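Local coordinates for protein Phikz039 (Pseudomonas phage phikz, PDB 3ZBQ) that is a phage-encoded member of the tubulin/FtsZ-like family, modelled here with GDP bound in its nucleotide pocket, at residues E21-Y26 with A188-F193. Sequence-based numbering, arbitrary orientation.
Sequences ELFHGY and ALVILF
A small apolar contact between Phe23 and Val190 joins the C-terminal part of helix 13-23, and the turn that leads on from it, to the last turn of helix 175-192 in this tubulin-like fold. The two side chains approach from opposite directions, and a methyl of the valine meets the rim of the ring near its plane: CZ of Phe23 lies 3.9 Å from CG2 of Val190. The phenyl group reaches toward helix 175-192 because its chi1 of -171° sets CG anti to the backbone N. CG1 of Val190 comes no nearer than 4.3 Å to O of Tyr26, a loose approach. That carbonyl is brought there by a type II beta turn from Phe23 to Tyr26, closed by the 3.0 Å hydrogen bond from Tyr26 N to Phe23 O. Gly25 takes a positive phi (99°) at which a CB would press on the preceding carbonyl O, and the turn sets CB of Tyr26 above one face of the Phe23 ring, offset toward its rim. The two segments bury 84 Å² between them, and other residues add to the packing. Phe23 also rests on Leu186 of helix 175-192, and strand 7-12 joins the two sides, its Ile9 touching both Phe23 and Val190.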
ATOM      1  N   GLU A  21      12.737   7.697   1.222  1.00  8.63           N
ATOM      2  CA  GLU A  21      13.810   8.669   1.137  1.00 12.46           C
ATOM      3  C   GLU A  21      13.267  10.075   1.339  1.00 10.69           C
ATOM      4  O   GLU A  21      13.893  10.889   2.009  1.00 10.54           O
ATOM      5  CB  GLU A  21      14.536   8.566  -0.209  1.00 11.37           C
ATOM      6  CG  GLU A  21      15.679   9.561  -0.347  1.00 19.84           C
ATOM      7  CD  GLU A  21      16.339   9.532  -1.717  1.00 21.51           C
ATOM      8  OE1 GLU A  21      15.829   8.840  -2.626  1.00 28.62           O
ATOM      9  OE2 GLU A  21      17.376  10.211  -1.879  1.00 25.24           O
ATOM     10  N   LEU A  22      12.094  10.352   0.772  1.00  8.54           N
ATOM     11  CA  LEU A  22      11.450  11.654   0.949  1.00  8.28           C
ATOM     12  C   LEU A  22      10.948  11.846   2.386  1.00 10.32           C
ATOM     13  O   LEU A  22      10.871  12.968   2.871  1.00 12.13           O
ATOM     14  CB  LEU A  22      10.281  11.835  -0.028  1.00  9.00           C
ATOM     15  CG  LEU A  22      10.639  11.854  -1.516  1.00 12.57           C
ATOM     16  CD1 LEU A  22       9.396  11.974  -2.393  1.00 15.79           C
ATOM     17  CD2 LEU A  22      11.605  12.996  -1.806  1.00 15.21           C
ATOM     18  N   PHE A  23      10.620  10.745   3.054  1.00  8.96           N
ATOM     19  CA  PHE A  23       9.996  10.795   4.378  1.00 10.14           C
ATOM     20  C   PHE A  23      11.047  10.791   5.484  1.00 14.37           C
ATOM     21  O   PHE A  23      10.724  10.905   6.670  1.00 15.45           O
ATOM     22  CB  PHE A  23       9.058   9.598   4.552  1.00  8.38           C
ATOM     23  CG  PHE A  23       8.196   9.668   5.786  1.00 14.73           C
ATOM     24  CD1 PHE A  23       7.229  10.656   5.914  1.00 13.28           C
ATOM     25  CD2 PHE A  23       8.347   8.741   6.808  1.00 16.09           C
ATOM     26  CE1 PHE A  23       6.419  10.718   7.043  1.00 14.72           C
ATOM     27  CE2 PHE A  23       7.543   8.801   7.945  1.00 13.60           C
ATOM     28  CZ  PHE A  23       6.583   9.789   8.058  1.00 13.38           C
ATOM     29  N   HIS A  24      12.311  10.669   5.096  1.00 14.07           N
ATOM     30  CA  HIS A  24      13.373  10.486   6.079  1.00 19.92           C
ATOM     31  C   HIS A  24      13.465  11.621   7.100  1.00 21.98           C
ATOM     32  O   HIS A  24      13.489  12.800   6.742  1.00 25.79           O
ATOM     33  CB  HIS A  24      14.727  10.309   5.408  1.00 21.67           C
ATOM     34  CG  HIS A  24      15.853  10.221   6.386  1.00 25.13           C
ATOM     35  ND1 HIS A  24      16.125   9.078   7.107  1.00 25.18           N
ATOM     36  CD2 HIS A  24      16.747  11.151   6.799  1.00 25.86           C
ATOM     37  CE1 HIS A  24      17.155   9.300   7.906  1.00 27.11           C
ATOM     38  NE2 HIS A  24      17.549  10.550   7.738  1.00 28.14           N
ATOM     39  N   GLY A  25      13.531  11.255   8.374  1.00 25.02           N
ATOM     40  CA  GLY A  25      13.606  12.242   9.435  1.00 27.46           C
ATOM     41  C   GLY A  25      12.260  12.498  10.085  1.00 29.32           C
ATOM     42  O   GLY A  25      12.188  13.094  11.157  1.00 28.07           O
ATOM     43  N   TYR A  26      11.189  12.046   9.437  1.00 24.35           N
ATOM     44  CA  TYR A  26       9.849  12.205   9.996  1.00 22.02           C
ATOM     45  C   TYR A  26       9.516  11.079  10.961  1.00 23.47           C
ATOM     46  O   TYR A  26       8.552  11.165  11.727  1.00 25.41           O
ATOM     47  CB  TYR A  26       8.811  12.267   8.881  1.00 23.79           C
ATOM     48  CG  TYR A  26       8.727  13.613   8.213  1.00 31.97           C
ATOM     49  CD1 TYR A  26       9.701  14.029   7.310  1.00 30.60           C
ATOM     50  CD2 TYR A  26       7.679  14.480   8.498  1.00 35.93           C
ATOM     51  CE1 TYR A  26       9.627  15.266   6.705  1.00 38.62           C
ATOM     52  CE2 TYR A  26       7.595  15.717   7.897  1.00 37.74           C
ATOM     53  CZ  TYR A  26       8.573  16.105   7.002  1.00 38.35           C
ATOM     54  OH  TYR A  26       8.497  17.336   6.399  1.00 42.00           O
ATOM     55  N   ALA A 188       0.524  12.297   8.906  1.00  6.90           N
ATOM     56  CA  ALA A 188      -0.701  12.312   9.707  1.00  6.88           C
ATOM     57  C   ALA A 188      -0.827  11.017  10.497  1.00  7.92           C
ATOM     58  O   ALA A 188      -1.183  11.025  11.679  1.00  6.86           O
ATOM     59  CB  ALA A 188      -1.912  12.516   8.816  1.00  4.93           C
ATOM     60  N   LEU A 189      -0.537   9.900   9.839  1.00  7.49           N
ATOM     61  CA  LEU A 189      -0.625   8.592  10.476  1.00  7.37           C
ATOM     62  C   LEU A 189       0.341   8.459  11.651  1.00  7.90           C
ATOM     63  O   LEU A 189      -0.038   7.977  12.728  1.00  8.07           O
ATOM     64  CB  LEU A 189      -0.387   7.487   9.438  1.00  6.70           C
ATOM     65  CG  LEU A 189      -1.558   7.224   8.479  1.00  5.78           C
ATOM     66  CD1 LEU A 189      -1.173   6.155   7.451  1.00  5.72           C
ATOM     67  CD2 LEU A 189      -2.826   6.816   9.244  1.00  6.99           C
ATOM     68  N   VAL A 190       1.584   8.894  11.452  1.00  6.95           N
ATOM     69  CA  VAL A 190       2.570   8.863  12.533  1.00  6.97           C
ATOM     70  C   VAL A 190       2.069   9.642  13.758  1.00  6.25           C
ATOM     71  O   VAL A 190       2.196   9.171  14.893  1.00  8.50           O
ATOM     72  CB  VAL A 190       3.935   9.390  12.058  1.00  9.53           C
ATOM     73  CG1 VAL A 190       4.843   9.640  13.240  1.00 13.78           C
ATOM     74  CG2 VAL A 190       4.576   8.391  11.093  1.00  8.14           C
ATOM     75  N   ILE A 191       1.498  10.825  13.535  1.00  6.01           N
ATOM     76  CA  ILE A 191       0.879  11.594  14.631  1.00  5.82           C
ATOM     77  C   ILE A 191      -0.266  10.815  15.291  1.00  8.99           C
ATOM     78  O   ILE A 191      -0.334  10.707  16.535  1.00  7.57           O
ATOM     79  CB  ILE A 191       0.351  12.970  14.131  1.00  8.70           C
ATOM     80  CG1 ILE A 191       1.508  13.874  13.691  1.00  8.54           C
ATOM     81  CG2 ILE A 191      -0.487  13.670  15.205  1.00  7.44           C
ATOM     82  CD1 ILE A 191       1.062  15.141  12.984  1.00 10.59           C
ATOM     83  N   LEU A 192      -1.178  10.283  14.477  1.00  7.45           N
ATOM     84  CA  LEU A 192      -2.312   9.518  15.011  1.00  5.95           C
ATOM     85  C   LEU A 192      -1.856   8.407  15.943  1.00  6.62           C
ATOM     86  O   LEU A 192      -2.456   8.183  16.999  1.00  7.56           O
ATOM     87  CB  LEU A 192      -3.160   8.912  13.884  1.00  7.09           C
ATOM     88  CG  LEU A 192      -4.354   8.064  14.359  1.00  7.40           C
ATOM     89  CD1 LEU A 192      -5.337   8.921  15.171  1.00  6.88           C
ATOM     90  CD2 LEU A 192      -5.070   7.377  13.185  1.00  7.38           C
ATOM     91  N   PHE A 193      -0.767   7.745  15.569  1.00  5.01           N
ATOM     92  CA  PHE A 193      -0.295   6.556  16.276  1.00  6.35           C
ATOM     93  C   PHE A 193       0.751   6.846  17.362  1.00  5.81           C
ATOM     94  O   PHE A 193       1.292   5.914  17.962  1.00  7.52           O
ATOM     95  CB  PHE A 193       0.328   5.578  15.263  1.00  5.47           C
ATOM     96  CG  PHE A 193      -0.632   5.044  14.227  1.00  5.15           C
ATOM     97  CD1 PHE A 193      -1.986   4.909  14.495  1.00  7.08           C
ATOM     98  CD2 PHE A 193      -0.155   4.645  12.975  1.00  4.12           C
ATOM     99  CE1 PHE A 193      -2.862   4.401  13.536  1.00  5.33           C
ATOM    100  CE2 PHE A 193      -1.027   4.126  12.009  1.00  4.28           C
ATOM    101  CZ  PHE A 193      -2.374   4.002  12.284  1.00  5.31           C
TER